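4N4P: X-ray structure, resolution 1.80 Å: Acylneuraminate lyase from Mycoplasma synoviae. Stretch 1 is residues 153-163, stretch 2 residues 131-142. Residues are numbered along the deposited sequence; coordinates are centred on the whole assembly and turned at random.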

# COMPACT_ATOMS: atom_id res chain seq x y z
N GLN A 153 -3.56 9.90 -19.68
CA GLN A 153 -2.72 8.83 -20.20
C GLN A 153 -3.59 7.66 -20.65
O GLN A 153 -3.31 7.01 -21.66
CB GLN A 153 -1.76 8.38 -19.11
CG GLN A 153 -0.38 7.95 -19.57
CD GLN A 153 0.50 7.54 -18.41
OE1 GLN A 153 0.31 8.00 -17.27
NE2 GLN A 153 1.47 6.67 -18.67
N PHE A 154 -4.66 7.40 -19.90
CA PHE A 154 -5.58 6.34 -20.25
C PHE A 154 -6.31 6.65 -21.56
O PHE A 154 -6.66 5.75 -22.31
CB PHE A 154 -6.57 6.10 -19.11
CG PHE A 154 -7.36 4.86 -19.27
CD1 PHE A 154 -6.75 3.61 -19.15
CD2 PHE A 154 -8.71 4.93 -19.52
CE1 PHE A 154 -7.49 2.45 -19.30
CE2 PHE A 154 -9.47 3.76 -19.66
CZ PHE A 154 -8.86 2.52 -19.55
N GLY A 155 -6.50 7.94 -21.83
CA GLY A 155 -7.15 8.39 -23.05
C GLY A 155 -6.38 8.04 -24.30
O GLY A 155 -6.98 7.84 -25.36
N LYS A 156 -5.06 7.94 -24.17
CA LYS A 156 -4.22 7.47 -25.27
C LYS A 156 -4.56 6.02 -25.65
O LYS A 156 -4.55 5.67 -26.83
CB LYS A 156 -2.74 7.59 -24.93
CG LYS A 156 -2.26 9.04 -24.76
CD LYS A 156 -0.85 9.05 -24.19
CE LYS A 156 -0.60 10.28 -23.31
NZ LYS A 156 0.39 9.94 -22.22
N LEU A 157 -4.87 5.19 -24.65
CA LEU A 157 -5.30 3.82 -24.93
C LEU A 157 -6.68 3.83 -25.54
O LEU A 157 -6.96 3.07 -26.46
CB LEU A 157 -5.26 2.94 -23.67
CG LEU A 157 -3.93 2.71 -22.92
CD1 LEU A 157 -4.21 1.94 -21.59
CD2 LEU A 157 -2.90 1.96 -23.79
N LEU A 158 -7.56 4.70 -25.03
CA LEU A 158 -8.95 4.79 -25.53
C LEU A 158 -9.03 5.22 -26.99
O LEU A 158 -10.03 4.97 -27.65
CB LEU A 158 -9.77 5.78 -24.67
CG LEU A 158 -10.09 5.29 -23.26
CD1 LEU A 158 -10.69 6.39 -22.36
CD2 LEU A 158 -11.03 4.08 -23.35
N GLU A 159 -7.97 5.86 -27.47
CA GLU A 159 -7.95 6.40 -28.83
C GLU A 159 -7.49 5.39 -29.88
O GLU A 159 -7.62 5.63 -31.08
CB GLU A 159 -7.03 7.60 -28.90
CG GLU A 159 -7.73 8.88 -28.57
CD GLU A 159 -6.74 10.00 -28.32
OE1 GLU A 159 -5.61 9.96 -28.87
OE2 GLU A 159 -7.11 10.91 -27.55
N ILE A 160 -6.98 4.26 -29.42
CA ILE A 160 -6.52 3.20 -30.33
C ILE A 160 -7.64 2.75 -31.28
O ILE A 160 -8.82 2.70 -30.89
CB ILE A 160 -5.90 2.02 -29.51
CG1 ILE A 160 -4.57 2.49 -28.90
CG2 ILE A 160 -5.75 0.75 -30.35
CD1 ILE A 160 -4.00 1.59 -27.76
N LYS A 161 -7.29 2.49 -32.54
CA LYS A 161 -8.26 2.05 -33.53
C LYS A 161 -9.17 0.94 -32.98
O LYS A 161 -8.70 -0.03 -32.37
CB LYS A 161 -7.54 1.59 -34.81
CG LYS A 161 -8.48 1.16 -35.92
CD LYS A 161 -7.71 0.63 -37.14
CE LYS A 161 -8.61 0.53 -38.36
NZ LYS A 161 -9.46 -0.69 -38.34
N ASN A 162 -10.49 1.12 -33.17
CA ASN A 162 -11.52 0.15 -32.78
C ASN A 162 -11.85 0.11 -31.29
O ASN A 162 -12.81 -0.56 -30.90
CB ASN A 162 -11.22 -1.30 -33.25
CG ASN A 162 -11.17 -1.43 -34.76
OD1 ASN A 162 -11.98 -0.85 -35.48
ND2 ASN A 162 -10.20 -2.23 -35.24
N VAL A 163 -11.09 0.84 -30.47
CA VAL A 163 -11.42 0.91 -29.04
C VAL A 163 -12.62 1.82 -28.83
O VAL A 163 -12.59 3.01 -29.21
CB VAL A 163 -10.24 1.38 -28.16
CG1 VAL A 163 -10.69 1.56 -26.71
CG2 VAL A 163 -9.06 0.36 -28.22
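Stretch 2 (131-142) AADIPMLIYYLP

From A132 the backbone of stretch 2 is extended; it forms a short strand from M136 to Y139 and continues as loop. It packs against a helix of stretch 1 that begins earlier in the chain and includes residues 153 to 158, and against the turn that follows it. Strand and helix run in nearly opposite directions. Their N-to-C directions differ by 152°, and their axes approach to 9.8 Å. The start of stretch 2 therefore lies near the end of stretch 1, and L141 lies near F154. The contact buries 594 Å², both sides summed.

I138 gives the most surface to the contact. Its backbone is extended, with phi/psi of -81/160, and its CA-to-CB bond points toward stretch 1. With chi1 p and chi2 t, its CD1 reaches the helix. There I138 CD1 lies 3.4 Å from L157 CB, 3.5 Å from F154 CZ and 3.9 Å from L158 CD2. One methyl group thus meets three helix residues. The other branch turns to the end of stretch 1, where I138 CG2 is 3.9 Å from V163 CG2. The neighbours L137 and Y139 point their CA-to-CB bonds away, as the alternation of a strand requires.

F154 comes next, with 85 Å² covered, and N162 is close behind with 83 Å². The chi1 of F154 is t, and its ring extends toward the end of the strand and the loop beyond. The edge of the Y140 ring is directed at the face of F154. The ring centroids are 5.2 Å apart and the planes meet at 71°. The closest atoms of this pair's side chains are F154 CZ and Y140 CD1, at 3.9 Å. The carbonyl Y139 O lies near the plane of the F154 ring, at its edge, 3.7 Å from F154 CE1. The CA-to-CB bond of L141 also points toward stretch 1. L141 CB lies 4.3 Å from F154 CE1, and L141 CD2 lies 4.3 Å from L157 CD1.

N162 is the main polar anchor. It sits in a type II beta turn from I160 to V163, closed by a hydrogen bond from V163 N to I160 O at 3.0 Å. Its positive phi of 77° suits the third position of such a turn. Its carbonyl accepts a hydrogen bond from the strand: M136 N to N162 O is 2.8 Å. The same oxygen, N162 O, receives a CA-H...O contact from P135 CA at 3.4 Å. V163 and M136 then form a parallel bridge, with V163 CA and M136 CA 4.5 Å apart. Here the chain direction matches that of the strand, unlike in the helix. The two side chains share one face of the sheet, and V163 CG2 comes within 3.8 Å of M136 CG.

The CA-to-CB bond of N162 points toward stretch 2, and its amide lies by D133. N162 ND2 gives a weak hydrogen bond to D133 OD1 at 3.4 Å. K161 has an extended side chain through chi3, and its K161 NZ makes a salt bridge to D133 OD1 at 2.8 Å. D133 OD1 thus serves both residues; D133 and K161 are themselves exposed.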

# COMPACT_ATOMS: atom_id res chain seq x y z
N ALA A 131 -6.02 -6.82 -35.91
CA ALA A 131 -6.46 -8.18 -36.25
C ALA A 131 -7.85 -8.26 -36.88
O ALA A 131 -8.10 -9.12 -37.73
CB ALA A 131 -6.40 -9.09 -35.01
N ALA A 132 -8.77 -7.41 -36.44
CA ALA A 132 -10.16 -7.49 -36.87
C ALA A 132 -10.86 -6.20 -36.52
O ALA A 132 -10.51 -5.53 -35.55
CB ALA A 132 -10.89 -8.66 -36.20
N ASP A 133 -11.85 -5.87 -37.34
CA ASP A 133 -12.68 -4.70 -37.12
C ASP A 133 -13.89 -5.09 -36.27
O ASP A 133 -14.93 -5.52 -36.77
CB ASP A 133 -13.07 -4.07 -38.46
CG ASP A 133 -11.88 -3.39 -39.14
OD1 ASP A 133 -10.85 -3.10 -38.47
OD2 ASP A 133 -11.97 -3.16 -40.37
N ILE A 134 -13.69 -4.96 -34.97
CA ILE A 134 -14.70 -5.32 -33.99
C ILE A 134 -14.42 -4.40 -32.79
O ILE A 134 -13.28 -4.09 -32.49
CB ILE A 134 -14.65 -6.85 -33.62
CG1 ILE A 134 -15.76 -7.20 -32.61
CG2 ILE A 134 -13.23 -7.23 -33.13
CD1 ILE A 134 -15.95 -8.74 -32.36
N PRO A 135 -15.48 -3.88 -32.15
CA PRO A 135 -15.22 -2.92 -31.07
C PRO A 135 -14.46 -3.56 -29.92
O PRO A 135 -14.74 -4.71 -29.58
CB PRO A 135 -16.63 -2.53 -30.63
CG PRO A 135 -17.42 -2.61 -31.89
CD PRO A 135 -16.91 -3.91 -32.51
N MET A 136 -13.52 -2.82 -29.35
CA MET A 136 -12.71 -3.27 -28.22
C MET A 136 -13.01 -2.46 -26.95
O MET A 136 -13.11 -1.21 -26.99
CB MET A 136 -11.21 -3.18 -28.58
CG MET A 136 -10.25 -3.15 -27.42
SD MET A 136 -10.18 -4.78 -26.60
CE MET A 136 -9.18 -5.68 -27.77
N LEU A 137 -13.15 -3.18 -25.83
CA LEU A 137 -13.18 -2.57 -24.51
C LEU A 137 -11.86 -2.88 -23.83
O LEU A 137 -11.56 -4.05 -23.59
CB LEU A 137 -14.34 -3.15 -23.67
CG LEU A 137 -15.70 -2.73 -24.23
CD1 LEU A 137 -16.82 -3.67 -23.66
CD2 LEU A 137 -15.94 -1.25 -23.94
N ILE A 138 -11.06 -1.85 -23.53
CA ILE A 138 -9.82 -2.08 -22.82
C ILE A 138 -10.10 -2.21 -21.32
O ILE A 138 -11.18 -1.84 -20.84
CB ILE A 138 -8.78 -0.98 -23.12
CG1 ILE A 138 -9.27 0.39 -22.67
CG2 ILE A 138 -8.45 -0.95 -24.62
CD1 ILE A 138 -8.23 1.48 -22.81
N TYR A 139 -9.18 -2.80 -20.58
CA TYR A 139 -9.36 -2.90 -19.15
C TYR A 139 -8.77 -1.66 -18.52
O TYR A 139 -7.72 -1.21 -18.94
CB TYR A 139 -8.66 -4.14 -18.61
CG TYR A 139 -9.61 -5.30 -18.46
CD1 TYR A 139 -9.87 -5.85 -17.20
CD2 TYR A 139 -10.25 -5.85 -19.56
CE1 TYR A 139 -10.74 -6.93 -17.04
CE2 TYR A 139 -11.10 -6.90 -19.43
CZ TYR A 139 -11.35 -7.45 -18.16
OH TYR A 139 -12.24 -8.49 -18.02
N TYR A 140 -9.47 -1.11 -17.54
CA TYR A 140 -8.93 0.02 -16.84
C TYR A 140 -7.64 -0.35 -16.11
O TYR A 140 -7.52 -1.43 -15.52
CB TYR A 140 -9.94 0.65 -15.90
CG TYR A 140 -9.32 1.76 -15.08
CD1 TYR A 140 -8.89 2.95 -15.68
CD2 TYR A 140 -9.15 1.60 -13.71
CE1 TYR A 140 -8.30 3.98 -14.89
CE2 TYR A 140 -8.58 2.60 -12.95
CZ TYR A 140 -8.16 3.78 -13.53
OH TYR A 140 -7.63 4.73 -12.68
N LEU A 141 -6.69 0.59 -16.20
CA LEU A 141 -5.32 0.45 -15.74
C LEU A 141 -5.08 1.59 -14.75
O LEU A 141 -5.01 2.76 -15.18
CB LEU A 141 -4.37 0.58 -16.95
CG LEU A 141 -2.86 0.44 -16.73
CD1 LEU A 141 -2.48 -0.98 -16.34
CD2 LEU A 141 -2.09 0.89 -17.96
N PRO A 142 -5.02 1.28 -13.44
CA PRO A 142 -4.81 2.28 -12.38
C PRO A 142 -3.47 2.99 -12.52
O PRO A 142 -2.45 2.33 -12.79
CB PRO A 142 -4.84 1.45 -11.08
CG PRO A 142 -5.61 0.19 -11.44
CD PRO A 142 -5.28 -0.07 -12.89